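Local atomic coordinates of NAD-dependent epimerase/dehydratase domain-containing protein (Ruegeria pomeroyi DSS-3, PDB entry 3IUS), a protein that is of unknown function but, as a member of the NAD-dependent epimerase/dehydratase family, probably binds a nicotinamide dinucleotide in a Rossmann-type domain. Residues 144-152 against 199-208; 94-102 against 192-200. All coordinates share one frame; numbering follows the deposited sequence.

Contact 1. Residues 144-152 against 199-208; sequences LPLHVFRLA and PDPGAVYNVC
His-147 turns the edge of its imidazole toward the turn that begins at Asp-200, whose backbone N donates to NE2 at 2.8 Å. With the Asp-200 amide as donor, NE2 accepts in the plane of the ring, and the bond is nearly straight (164° at the hydrogen). CG sits anti to the carbonyl carbon (chi1 -56°), which sets the NE2 edge of the ring against Pro-199 and Asp-200. Beside it, Leu-146 O accepts from Gly-202 N, a residue of the type II beta turn from Asp-200 to Ala-203, at 2.7 Å. Beyond the turn the two chains run as parallel neighbours, their axes 22° apart, in the large parallel sheet of a Rossmann-type domain. Their backbone bonds start with Val-148 N to Ala-203 O and end with Ala-152 N to Val-207 O. On one face Phe-149 and Tyr-205 lie side by side, nearly parallel but slid apart, and Phe-149 CE1 lies 3.6 Å from Tyr-205 CD2. Val-207 follows, with CG2 4.0 Å from Phe-149 CD1 at the ring edge and CB 3.8 Å from Leu-151 CD2. On the other face Val-204 CG1 sits over the centre of the Arg-150 guanidinium, 3.5 Å from CZ. That extended arginine is held in turn by a salt bridge to Glu-135 and a hydrogen bond to Tyr-107. In the next shell, ND1 of His-147 is hydrogen-bonded to Val-98 O and the ring stacks on Trp-97; with an alanine here, the Asp-200 amide would probably lose its acceptor and Trp-97 its stacking partner.

Contact 2. Residues 94-102 against 192-200; sequences QFRWVGYLS and LAASMARPD
Trp-97 leaves strand 97-102 toward helix 192-197 and lays its indole against the last turns of that helix. CG stands anti to the backbone N (chi1 -180°), which directs the ring from CB toward the helix. On the five-membered ring, CD1 lies 3.6 Å from Ser-195 O and has Pro-199 CB near its edge. Next comes NE1, which donates to Ser-195 OG at 2.9 Å; the hydroxyl oxygen lies in the indole plane and the bond is almost straight (172°), so the polar atom of the buried indole is satisfied and the ring is pinned in its rotation. This is a helix packed against a parallel sheet, as in Rossmann-type domains, with the helix running at 149° to the strand and the axes 9.2 Å apart at their closest. Over the six-membered ring lies Met-196, a selenomethionine: its CG makes a CH-pi contact 3.8 Å from the ring centroid, SE stands farther above the same face at 4.6 Å from that centroid, and the chain, extended beyond CG, brings CE to 3.4 Å from Trp-97 CZ3. On the opposite face Gly-99 N lies above the rim, and the His-147 ring stacks on that side too; a side chain on Gly-99 would run into CH2, so the glycine makes room for the indole. At its far corner CH2 meets Leu-192 CD2 edge-on at 4.2 Å. The same methyl of Leu-192 reaches Leu-101 CD2 at 4.0 Å, extending the apolar seam along the strand. At the outer end Arg-96, in one of its two conformers, lays a face of its guanidinium over Pro-199 CG, which is offset toward the rim of the group; the contact is tentative.

Contacts 1 and 2 adjoin, their centres about 8 Å apart, and share Pro-199 and Asp-200, where helix 185-197 gives way to the loop before strand 204-207. Strands 97-103 and 146-155 are neighbours in one sheet: Val-98 O lies 2.8 Å from His-147 N, a probable hydrogen bond. The helix of contact 2 packs on the face that carries Phe-149 of contact 1, whose CZ comes within 3.4 Å of Ser-195 OG. Close to the loop, the stacked rings of His-147 and Trp-97 come to 3.3 Å between CE1 and CD1, respectively. The Leu-101 side chain lies in the neighbourhood of a possible glycine-rich Rossmann motif (Gly-12, Gly-14), where a dinucleotide would be expected to bind as in relatives.

Contact 1. Residues 144-152 against 199-208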
ATOM      1  N   LEU A 144      -7.901 -17.338 -11.395  1.00 19.29           N
ATOM      2  CA  LEU A 144      -7.634 -16.775 -10.079  1.00 18.87           C
ATOM      3  C   LEU A 144      -8.513 -15.538  -9.864  1.00 19.07           C
ATOM      4  O   LEU A 144      -8.572 -14.662 -10.730  1.00 19.37           O
ATOM      5  CB  LEU A 144      -6.152 -16.414  -9.970  1.00 16.39           C
ATOM      6  CG  LEU A 144      -5.528 -16.305  -8.580  1.00 21.74           C
ATOM      7  CD1 LEU A 144      -5.537 -17.652  -7.865  1.00 20.77           C
ATOM      8  CD2 LEU A 144      -4.111 -15.780  -8.705  1.00 21.62           C
ATOM      9  N   PRO A 145      -9.208 -15.465  -8.714  1.00 18.68           N
ATOM     10  CA  PRO A 145     -10.070 -14.321  -8.384  1.00 18.19           C
ATOM     11  C   PRO A 145      -9.208 -13.135  -7.977  1.00 19.49           C
ATOM     12  O   PRO A 145      -9.302 -12.676  -6.840  1.00 18.39           O
ATOM     13  CB  PRO A 145     -10.863 -14.805  -7.164  1.00 25.84           C
ATOM     14  CG  PRO A 145     -10.471 -16.244  -6.945  1.00 26.26           C
ATOM     15  CD  PRO A 145      -9.167 -16.455  -7.626  1.00 19.69           C
ATOM     16  N   LEU A 146      -8.382 -12.658  -8.903  1.00 20.94           N
ATOM     17  CA  LEU A 146      -7.360 -11.658  -8.604  1.00 18.19           C
ATOM     18  C   LEU A 146      -7.900 -10.236  -8.559  1.00 20.13           C
ATOM     19  O   LEU A 146      -8.730  -9.844  -9.376  1.00 18.40           O
ATOM     20  CB  LEU A 146      -6.234 -11.732  -9.639  1.00 17.21           C
ATOM     21  CG  LEU A 146      -5.157 -10.660  -9.475  1.00 23.23           C
ATOM     22  CD1 LEU A 146      -4.312 -10.935  -8.227  1.00 24.86           C
ATOM     23  CD2 LEU A 146      -4.298 -10.564 -10.720  1.00 21.24           C
ATOM     24  N   HIS A 147      -7.397  -9.457  -7.606  1.00 15.09           N
ATOM     25  CA  HIS A 147      -7.731  -8.053  -7.492  1.00 15.58           C
ATOM     26  C   HIS A 147      -6.418  -7.370  -7.232  1.00 17.14           C
ATOM     27  O   HIS A 147      -5.642  -7.839  -6.407  1.00 15.07           O
ATOM     28  CB  HIS A 147      -8.698  -7.814  -6.329  1.00 14.96           C
ATOM     29  CG  HIS A 147      -9.955  -8.625  -6.425  1.00 17.98           C
ATOM     30  ND1 HIS A 147      -9.982  -9.981  -6.180  1.00 18.96           N
ATOM     31  CD2 HIS A 147     -11.220  -8.275  -6.756  1.00 18.46           C
ATOM     32  CE1 HIS A 147     -11.212 -10.432  -6.356  1.00 18.32           C
ATOM     33  NE2 HIS A 147     -11.984  -9.418  -6.703  1.00 16.57           N
ATOM     34  N   VAL A 148      -6.155  -6.302  -7.975  1.00 14.61           N
ATOM     35  CA  VAL A 148      -4.924  -5.543  -7.814  1.00 14.61           C
ATOM     36  C   VAL A 148      -5.236  -4.206  -7.170  1.00 14.44           C
ATOM     37  O   VAL A 148      -6.136  -3.486  -7.609  1.00 14.71           O
ATOM     38  CB  VAL A 148      -4.226  -5.307  -9.166  1.00 15.87           C
ATOM     39  CG1 VAL A 148      -3.082  -4.300  -9.009  1.00 17.39           C
ATOM     40  CG2 VAL A 148      -3.722  -6.629  -9.748  1.00 16.97           C
ATOM     41  N   PHE A 149      -4.470  -3.864  -6.139  1.00 18.08           N
ATOM     42  CA  PHE A 149      -4.670  -2.621  -5.419  1.00 14.45           C
ATOM     43  C   PHE A 149      -3.415  -1.791  -5.527  1.00 14.82           C
ATOM     44  O   PHE A 149      -2.387  -2.145  -4.962  1.00 16.23           O
ATOM     45  CB  PHE A 149      -5.001  -2.903  -3.947  1.00 15.04           C
ATOM     46  CG  PHE A 149      -6.235  -3.734  -3.757  1.00 16.12           C
ATOM     47  CD1 PHE A 149      -7.477  -3.132  -3.638  1.00 14.47           C
ATOM     48  CD2 PHE A 149      -6.154  -5.119  -3.716  1.00 14.88           C
ATOM     49  CE1 PHE A 149      -8.619  -3.896  -3.480  1.00 21.16           C
ATOM     50  CE2 PHE A 149      -7.291  -5.887  -3.552  1.00 14.91           C
ATOM     51  CZ  PHE A 149      -8.523  -5.272  -3.431  1.00 14.72           C
ATOM     52  N   ARG A 150      -3.499  -0.699  -6.280  1.00 14.36           N
ATOM     53  CA  ARG A 150      -2.367   0.192  -6.454  1.00 15.38           C
ATOM     54  C   ARG A 150      -2.375   1.224  -5.339  1.00 16.79           C
ATOM     55  O   ARG A 150      -3.147   2.184  -5.352  1.00 14.00           O
ATOM     56  CB  ARG A 150      -2.383   0.824  -7.853  1.00 14.86           C
ATOM     57  CG  ARG A 150      -2.448  -0.247  -8.956  1.00 16.56           C
ATOM     58  CD  ARG A 150      -2.459   0.322 -10.376  1.00 13.72           C
ATOM     59  NE  ARG A 150      -2.330  -0.755 -11.360  1.00 13.78           N
ATOM     60  CZ  ARG A 150      -2.732  -0.676 -12.627  1.00 20.13           C
ATOM     61  NH1 ARG A 150      -3.302   0.437 -13.076  1.00 15.78           N
ATOM     62  NH2 ARG A 150      -2.568  -1.714 -13.442  1.00 19.21           N
ATOM     63  N   LEU A 151      -1.507   0.993  -4.362  1.00 16.08           N
ATOM     64  CA  LEU A 151      -1.483   1.780  -3.138  1.00 14.51           C
ATOM     65  C   LEU A 151      -0.659   3.042  -3.315  1.00 17.10           C
ATOM     66  O   LEU A 151       0.409   3.017  -3.921  1.00 17.90           O
ATOM     67  CB  LEU A 151      -0.918   0.947  -1.982  1.00 14.83           C
ATOM     68  CG  LEU A 151      -1.586  -0.390  -1.663  1.00 19.50           C
ATOM     69  CD1 LEU A 151      -0.873  -1.091  -0.505  1.00 23.99           C
ATOM     70  CD2 LEU A 151      -3.058  -0.195  -1.344  1.00 14.82           C
ATOM     71  N   ALA A 152      -1.173   4.148  -2.796  1.00 16.10           N
ATOM     72  CA  ALA A 152      -0.403   5.377  -2.730  1.00 14.47           C
ATOM     73  C   ALA A 152       0.561   5.284  -1.548  1.00 14.64           C
ATOM     74  O   ALA A 152       0.699   4.226  -0.926  1.00 14.85           O
ATOM     75  CB  ALA A 152      -1.336   6.576  -2.594  1.00 15.62           C
ATOM     76  N   PRO A 199     -16.289  -9.461  -4.472  1.00 21.59           N
ATOM     77  CA  PRO A 199     -15.242  -9.892  -5.407  1.00 26.86           C
ATOM     78  C   PRO A 199     -15.578  -9.628  -6.879  1.00 27.23           C
ATOM     79  O   PRO A 199     -16.718  -9.810  -7.313  1.00 28.45           O
ATOM     80  CB  PRO A 199     -15.132 -11.395  -5.144  1.00 25.29           C
ATOM     81  CG  PRO A 199     -15.664 -11.582  -3.761  1.00 29.42           C
ATOM     82  CD  PRO A 199     -16.754 -10.566  -3.615  1.00 25.98           C
ATOM     83  N   ASP A 200     -14.570  -9.212  -7.635  1.00 24.03           N
ATOM     84  CA  ASP A 200     -14.721  -8.871  -9.043  1.00 19.60           C
ATOM     85  C   ASP A 200     -13.437  -9.266  -9.774  1.00 20.73           C
ATOM     86  O   ASP A 200     -12.605  -8.420 -10.091  1.00 18.29           O
ATOM     87  CB  ASP A 200     -15.009  -7.374  -9.187  1.00 18.03           C
ATOM     88  CG  ASP A 200     -15.353  -6.966 -10.613  1.00 25.04           C
ATOM     89  OD1 ASP A 200     -15.699  -7.841 -11.435  1.00 28.79           O
ATOM     90  OD2 ASP A 200     -15.294  -5.755 -10.908  1.00 24.25           O
ATOM     91  N   PRO A 201     -13.269 -10.570 -10.033  1.00 23.36           N
ATOM     92  CA  PRO A 201     -12.024 -11.122 -10.579  1.00 24.11           C
ATOM     93  C   PRO A 201     -11.454 -10.311 -11.736  1.00 24.82           C
ATOM     94  O   PRO A 201     -12.148 -10.069 -12.722  1.00 23.03           O
ATOM     95  CB  PRO A 201     -12.450 -12.513 -11.050  1.00 21.03           C
ATOM     96  CG  PRO A 201     -13.502 -12.894 -10.078  1.00 24.39           C
ATOM     97  CD  PRO A 201     -14.275 -11.623  -9.812  1.00 23.26           C
ATOM     98  N   GLY A 202     -10.201  -9.888 -11.594  1.00 20.51           N
ATOM     99  CA  GLY A 202      -9.517  -9.128 -12.626  1.00 24.95           C
ATOM    100  C   GLY A 202      -9.482  -7.624 -12.398  1.00 20.17           C
ATOM    101  O   GLY A 202      -8.760  -6.906 -13.088  1.00 25.63           O
ATOM    102  N   ALA A 203     -10.252  -7.146 -11.427  1.00 20.42           N
ATOM    103  CA  ALA A 203     -10.395  -5.714 -11.202  1.00 22.36           C
ATOM    104  C   ALA A 203      -9.106  -5.110 -10.665  1.00 13.99           C
ATOM    105  O   ALA A 203      -8.382  -5.759  -9.927  1.00 14.19           O
ATOM    106  CB  ALA A 203     -11.538  -5.436 -10.249  1.00 21.61           C
ATOM    107  N   VAL A 204      -8.844  -3.871 -11.070  1.00 16.27           N
ATOM    108  CA  VAL A 204      -7.753  -3.061 -10.537  1.00 15.37           C
ATOM    109  C   VAL A 204      -8.356  -1.837  -9.858  1.00 13.62           C
ATOM    110  O   VAL A 204      -9.264  -1.208 -10.398  1.00 14.66           O
ATOM    111  CB  VAL A 204      -6.813  -2.595 -11.663  1.00 17.06           C
ATOM    112  CG1 VAL A 204      -5.682  -1.737 -11.101  1.00 18.19           C
ATOM    113  CG2 VAL A 204      -6.250  -3.782 -12.410  1.00 19.16           C
ATOM    114  N   TYR A 205      -7.841  -1.475  -8.682  1.00 15.59           N
ATOM    115  CA  TYR A 205      -8.357  -0.333  -7.943  1.00 13.58           C
ATOM    116  C   TYR A 205      -7.201   0.525  -7.499  1.00 13.61           C
ATOM    117  O   TYR A 205      -6.272   0.016  -6.880  1.00 13.80           O
ATOM    118  CB  TYR A 205      -9.091  -0.776  -6.677  1.00 13.70           C
ATOM    119  CG  TYR A 205     -10.181  -1.789  -6.913  1.00 13.73           C
ATOM    120  CD1 TYR A 205     -11.468  -1.386  -7.231  1.00 17.03           C
ATOM    121  CD2 TYR A 205      -9.923  -3.145  -6.799  1.00 18.28           C
ATOM    122  CE1 TYR A 205     -12.471  -2.313  -7.448  1.00 20.30           C
ATOM    123  CE2 TYR A 205     -10.917  -4.082  -7.014  1.00 17.14           C
ATOM    124  CZ  TYR A 205     -12.188  -3.660  -7.327  1.00 19.12           C
ATOM    125  OH  TYR A 205     -13.175  -4.599  -7.545  1.00 17.80           O
ATOM    126  N   ASN A 206      -7.265   1.810  -7.823  1.00 13.42           N
ATOM    127  CA  ASN A 206      -6.371   2.794  -7.213  1.00 13.44           C
ATOM    128  C   ASN A 206      -6.791   3.027  -5.771  1.00 18.06           C
ATOM    129  O   ASN A 206      -7.970   3.224  -5.494  1.00 15.62           O
ATOM    130  CB  ASN A 206      -6.449   4.126  -7.949  1.00 13.22           C
ATOM    131  CG  ASN A 206      -5.826   4.079  -9.317  1.00 13.14           C
ATOM    132  OD1 ASN A 206      -6.116   4.926 -10.166  1.00 16.68           O
ATOM    133  ND2 ASN A 206      -4.972   3.095  -9.549  1.00 13.28           N
ATOM    134  N   VAL A 207      -5.831   3.044  -4.849  1.00 16.11           N
ATOM    135  CA  VAL A 207      -6.161   3.243  -3.447  1.00 13.84           C
ATOM    136  C   VAL A 207      -5.373   4.429  -2.933  1.00 13.86           C
ATOM    137  O   VAL A 207      -4.230   4.290  -2.513  1.00 16.61           O
ATOM    138  CB  VAL A 207      -5.891   1.986  -2.588  1.00 14.10           C
ATOM    139  CG1 VAL A 207      -6.376   2.212  -1.166  1.00 14.21           C
ATOM    140  CG2 VAL A 207      -6.598   0.772  -3.192  1.00 14.10           C
ATOM    141  N   CYS A 208      -6.000   5.597  -3.007  1.00 13.69           N
ATOM    142  CA  CYS A 208      -5.380   6.856  -2.612  1.00 13.70           C
ATOM    143  C   CYS A 208      -6.487   7.779  -2.120  1.00 13.59           C
ATOM    144  O   CYS A 208      -7.655   7.536  -2.390  1.00 13.46           O
ATOM    145  CB  CYS A 208      -4.681   7.502  -3.810  1.00 22.43           C
ATOM    146  SG  CYS A 208      -5.760   7.687  -5.274  1.00 19.98           S
TER

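Contact 2. Residues 94-102 against 192-200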
ATOM      1  N   GLN A  94     -10.272 -22.850  -5.519  1.00 30.50           N
ATOM      2  CA  GLN A  94     -10.654 -22.966  -4.117  0.50 27.30           C
ATOM      3  C   GLN A  94     -10.651 -21.614  -3.409  1.00 24.05           C
ATOM      4  O   GLN A  94     -11.219 -21.477  -2.328  1.00 24.65           O
ATOM      5  CB  GLN A  94      -9.794 -23.995  -3.382  0.50 26.62           C
ATOM      6  CG  GLN A  94      -8.353 -23.597  -3.184  0.50 25.04           C
ATOM      7  CD  GLN A  94      -7.478 -24.785  -2.849  0.50 26.03           C
ATOM      8  OE1 GLN A  94      -6.605 -24.700  -1.990  0.50 24.77           O
ATOM      9  NE2 GLN A  94      -7.712 -25.909  -3.528  0.50 26.66           N
ATOM     10  N   PHE A  95     -10.041 -20.612  -4.032  1.00 26.56           N
ATOM     11  CA  PHE A  95     -10.025 -19.279  -3.449  1.00 24.98           C
ATOM     12  C   PHE A  95     -11.272 -18.504  -3.831  1.00 24.54           C
ATOM     13  O   PHE A  95     -11.809 -18.666  -4.926  1.00 25.31           O
ATOM     14  CB  PHE A  95      -8.785 -18.498  -3.897  1.00 28.26           C
ATOM     15  CG  PHE A  95      -7.491 -19.214  -3.634  1.00 25.53           C
ATOM     16  CD1 PHE A  95      -7.067 -19.451  -2.335  1.00 27.96           C
ATOM     17  CD2 PHE A  95      -6.698 -19.645  -4.684  1.00 23.29           C
ATOM     18  CE1 PHE A  95      -5.872 -20.112  -2.087  1.00 25.57           C
ATOM     19  CE2 PHE A  95      -5.504 -20.307  -4.447  1.00 23.21           C
ATOM     20  CZ  PHE A  95      -5.091 -20.540  -3.145  1.00 25.55           C
ATOM     21  N   ARG A  96     -11.739 -17.664  -2.919  1.00 23.18           N
ATOM     22  CA  ARG A  96     -12.845 -16.765  -3.215  0.50 25.00           C
ATOM     23  C   ARG A  96     -12.308 -15.402  -3.624  1.00 26.24           C
ATOM     24  O   ARG A  96     -12.982 -14.628  -4.300  1.00 23.83           O
ATOM     25  CB  ARG A  96     -13.766 -16.618  -2.002  0.50 25.55           C
ATOM     26  CG  ARG A  96     -14.770 -15.483  -2.130  0.50 24.75           C
ATOM     27  CD  ARG A  96     -15.713 -15.424  -0.941  0.50 26.97           C
ATOM     28  NE  ARG A  96     -16.588 -14.258  -0.996  0.50 23.91           N
ATOM     29  CZ  ARG A  96     -17.629 -14.145  -1.813  0.50 25.61           C
ATOM     30  NH1 ARG A  96     -17.921 -15.125  -2.655  0.50 25.32           N
ATOM     31  NH2 ARG A  96     -18.374 -13.048  -1.794  0.50 28.17           N
ATOM     32  N   TRP A  97     -11.078 -15.115  -3.220  1.00 22.34           N
ATOM     33  CA  TRP A  97     -10.544 -13.783  -3.408  1.00 21.01           C
ATOM     34  C   TRP A  97      -9.037 -13.799  -3.230  1.00 19.84           C
ATOM     35  O   TRP A  97      -8.522 -14.440  -2.318  1.00 17.64           O
ATOM     36  CB  TRP A  97     -11.193 -12.862  -2.383  1.00 20.72           C
ATOM     37  CG  TRP A  97     -10.770 -11.425  -2.412  1.00 18.44           C
ATOM     38  CD1 TRP A  97     -11.388 -10.399  -3.071  1.00 15.81           C
ATOM     39  CD2 TRP A  97      -9.668 -10.842  -1.706  1.00 21.56           C
ATOM     40  NE1 TRP A  97     -10.726  -9.215  -2.829  1.00 18.97           N
ATOM     41  CE2 TRP A  97      -9.665  -9.462  -1.999  1.00 19.69           C
ATOM     42  CE3 TRP A  97      -8.679 -11.352  -0.865  1.00 21.40           C
ATOM     43  CZ2 TRP A  97      -8.713  -8.586  -1.469  1.00 22.26           C
ATOM     44  CZ3 TRP A  97      -7.729 -10.482  -0.346  1.00 16.80           C
ATOM     45  CH2 TRP A  97      -7.759  -9.116  -0.650  1.00 15.75           C
ATOM     46  N   VAL A  98      -8.342 -13.121  -4.135  1.00 18.18           N
ATOM     47  CA  VAL A  98      -6.907 -12.910  -4.013  1.00 17.42           C
ATOM     48  C   VAL A  98      -6.610 -11.432  -4.209  1.00 17.36           C
ATOM     49  O   VAL A  98      -7.075 -10.821  -5.167  1.00 17.17           O
ATOM     50  CB  VAL A  98      -6.124 -13.729  -5.055  1.00 19.95           C
ATOM     51  CG1 VAL A  98      -4.651 -13.333  -5.040  1.00 18.20           C
ATOM     52  CG2 VAL A  98      -6.309 -15.232  -4.815  1.00 21.65           C
ATOM     53  N   GLY A  99      -5.841 -10.844  -3.300  1.00 21.87           N
ATOM     54  CA  GLY A  99      -5.494  -9.448  -3.440  1.00 15.70           C
ATOM     55  C   GLY A  99      -3.994  -9.254  -3.556  1.00 16.71           C
ATOM     56  O   GLY A  99      -3.244  -9.702  -2.691  1.00 18.56           O
ATOM     57  N   TYR A 100      -3.559  -8.615  -4.637  1.00 15.60           N
ATOM     58  CA  TYR A 100      -2.160  -8.236  -4.775  1.00 19.03           C
ATOM     59  C   TYR A 100      -2.009  -6.757  -4.487  1.00 15.46           C
ATOM     60  O   TYR A 100      -2.640  -5.925  -5.138  1.00 15.18           O
ATOM     61  CB  TYR A 100      -1.616  -8.550  -6.174  1.00 15.84           C
ATOM     62  CG  TYR A 100      -0.193  -8.066  -6.354  1.00 16.67           C
ATOM     63  CD1 TYR A 100       0.857  -8.678  -5.680  1.00 18.62           C
ATOM     64  CD2 TYR A 100       0.098  -6.984  -7.177  1.00 15.38           C
ATOM     65  CE1 TYR A 100       2.157  -8.232  -5.819  1.00 17.14           C
ATOM     66  CE2 TYR A 100       1.394  -6.534  -7.326  1.00 20.39           C
ATOM     67  CZ  TYR A 100       2.422  -7.165  -6.648  1.00 16.22           C
ATOM     68  OH  TYR A 100       3.713  -6.720  -6.787  1.00 15.77           O
ATOM     69  N   LEU A 101      -1.178  -6.421  -3.504  1.00 21.40           N
ATOM     70  CA  LEU A 101      -0.898  -5.025  -3.223  1.00 15.47           C
ATOM     71  C   LEU A 101       0.204  -4.513  -4.148  1.00 15.38           C
ATOM     72  O   LEU A 101       1.342  -4.995  -4.115  1.00 15.59           O
ATOM     73  CB  LEU A 101      -0.533  -4.816  -1.753  1.00 15.68           C
ATOM     74  CG  LEU A 101      -1.599  -5.241  -0.731  1.00 20.50           C
ATOM     75  CD1 LEU A 101      -1.158  -4.891   0.689  1.00 16.60           C
ATOM     76  CD2 LEU A 101      -2.956  -4.613  -1.045  1.00 22.23           C
ATOM     77  N   SER A 102      -0.158  -3.544  -4.984  1.00 15.09           N
ATOM     78  CA  SER A 102       0.756  -2.933  -5.932  1.00 14.97           C
ATOM     79  C   SER A 102       0.982  -1.493  -5.494  1.00 14.85           C
ATOM     80  O   SER A 102       0.711  -1.147  -4.346  1.00 16.22           O
ATOM     81  CB  SER A 102       0.169  -2.985  -7.350  1.00 14.74           C
ATOM     82  OG  SER A 102       1.127  -2.605  -8.328  1.00 14.66           O
ATOM     83  N   LEU A 192      -9.795  -3.181   1.221  1.00 14.83           N
ATOM     84  CA  LEU A 192      -9.547  -4.619   1.203  1.00 18.69           C
ATOM     85  C   LEU A 192     -10.771  -5.381   1.692  1.00 21.07           C
ATOM     86  O   LEU A 192     -11.229  -6.335   1.049  1.00 16.20           O
ATOM     87  CB  LEU A 192      -8.316  -4.961   2.048  1.00 18.57           C
ATOM     88  CG  LEU A 192      -6.998  -4.479   1.437  1.00 20.28           C
ATOM     89  CD1 LEU A 192      -5.797  -4.777   2.354  1.00 15.66           C
ATOM     90  CD2 LEU A 192      -6.805  -5.101   0.056  1.00 16.84           C
ATOM     91  N   ALA A 193     -11.315  -4.942   2.822  1.00 17.68           N
ATOM     92  CA  ALA A 193     -12.516  -5.560   3.364  1.00 21.74           C
ATOM     93  C   ALA A 193     -13.671  -5.464   2.366  1.00 18.46           C
ATOM     94  O   ALA A 193     -14.368  -6.456   2.113  1.00 20.76           O
ATOM     95  CB  ALA A 193     -12.888  -4.925   4.703  1.00 17.25           C
ATOM     96  N   ALA A 194     -13.858  -4.284   1.778  1.00 17.04           N
ATOM     97  CA  ALA A 194     -14.944  -4.084   0.814  1.00 21.91           C
ATOM     98  C   ALA A 194     -14.805  -5.004  -0.396  1.00 20.15           C
ATOM     99  O   ALA A 194     -15.788  -5.588  -0.870  1.00 18.84           O
ATOM    100  CB  ALA A 194     -15.008  -2.626   0.369  1.00 15.97           C
ATOM    101  N   SER A 195     -13.581  -5.135  -0.900  1.00 16.07           N
ATOM    102  CA  SER A 195     -13.325  -5.984  -2.059  1.00 17.80           C
ATOM    103  C   SER A 195     -13.568  -7.445  -1.707  1.00 20.50           C
ATOM    104  O   SER A 195     -14.177  -8.192  -2.488  1.00 17.85           O
ATOM    105  CB  SER A 195     -11.895  -5.785  -2.574  1.00 17.86           C
ATOM    106  OG  SER A 195     -11.633  -6.608  -3.695  1.00 14.64           O
HETATM  107  N   MSE A 196     -13.102  -7.858  -0.531  1.00 17.56           N
HETATM  108  CA  MSE A 196     -13.415  -9.203  -0.043  1.00 25.56           C
HETATM  109  C   MSE A 196     -14.924  -9.455  -0.083  1.00 24.33           C
HETATM  110  O   MSE A 196     -15.368 -10.546  -0.434  1.00 27.12           O
HETATM  111  CB  MSE A 196     -12.871  -9.421   1.375  1.00 26.82           C
HETATM  112  CG  MSE A 196     -11.445  -9.950   1.435  1.00 27.08           C
HETATM  113 SE   MSE A 196     -10.505  -9.422   3.069  0.70 35.63          SE
HETATM  114  CE  MSE A 196      -8.927 -10.527   2.856  1.00 50.00           C
ATOM    115  N   ALA A 197     -15.710  -8.436   0.256  1.00 24.65           N
ATOM    116  CA  ALA A 197     -17.168  -8.577   0.303  1.00 29.90           C
ATOM    117  C   ALA A 197     -17.819  -8.601  -1.081  1.00 34.18           C
ATOM    118  O   ALA A 197     -18.830  -9.282  -1.288  1.00 35.40           O
ATOM    119  CB  ALA A 197     -17.784  -7.478   1.164  1.00 27.21           C
ATOM    120  N   ARG A 198     -17.250  -7.844  -2.017  1.00 31.88           N
ATOM    121  CA  ARG A 198     -17.744  -7.798  -3.393  1.00 28.51           C
ATOM    122  C   ARG A 198     -16.649  -8.170  -4.398  1.00 16.62           C
ATOM    123  O   ARG A 198     -16.140  -7.303  -5.110  1.00 21.86           O
ATOM    124  CB  ARG A 198     -18.269  -6.398  -3.740  1.00 30.57           C
ATOM    125  CG  ARG A 198     -19.391  -5.858  -2.862  1.00 39.60           C
ATOM    126  CD  ARG A 198     -19.830  -4.482  -3.374  1.00 47.71           C
ATOM    127  NE  ARG A 198     -20.669  -3.756  -2.421  1.00 53.02           N
ATOM    128  CZ  ARG A 198     -21.060  -2.491  -2.574  1.00 52.26           C
ATOM    129  NH1 ARG A 198     -20.693  -1.801  -3.648  1.00 46.13           N
ATOM    130  NH2 ARG A 198     -21.823  -1.914  -1.653  1.00 51.60           N
ATOM    131  N   PRO A 199     -16.289  -9.461  -4.472  1.00 21.59           N
ATOM    132  CA  PRO A 199     -15.242  -9.892  -5.407  1.00 26.86           C
ATOM    133  C   PRO A 199     -15.578  -9.628  -6.879  1.00 27.23           C
ATOM    134  O   PRO A 199     -16.718  -9.810  -7.313  1.00 28.45           O
ATOM    135  CB  PRO A 199     -15.132 -11.395  -5.144  1.00 25.29           C
ATOM    136  CG  PRO A 199     -15.664 -11.582  -3.761  1.00 29.42           C
ATOM    137  CD  PRO A 199     -16.754 -10.566  -3.615  1.00 25.98           C
ATOM    138  N   ASP A 200     -14.570  -9.212  -7.635  1.00 24.03           N
ATOM    139  CA  ASP A 200     -14.721  -8.871  -9.043  1.00 19.60           C
ATOM    140  C   ASP A 200     -13.437  -9.266  -9.774  1.00 20.73           C
ATOM    141  O   ASP A 200     -12.605  -8.420 -10.091  1.00 18.29           O
ATOM    142  CB  ASP A 200     -15.009  -7.374  -9.187  1.00 18.03           C
ATOM    143  CG  ASP A 200     -15.353  -6.966 -10.613  1.00 25.04           C
ATOM    144  OD1 ASP A 200     -15.699  -7.841 -11.435  1.00 28.79           O
ATOM    145  OD2 ASP A 200     -15.294  -5.755 -10.908  1.00 24.25           O
TER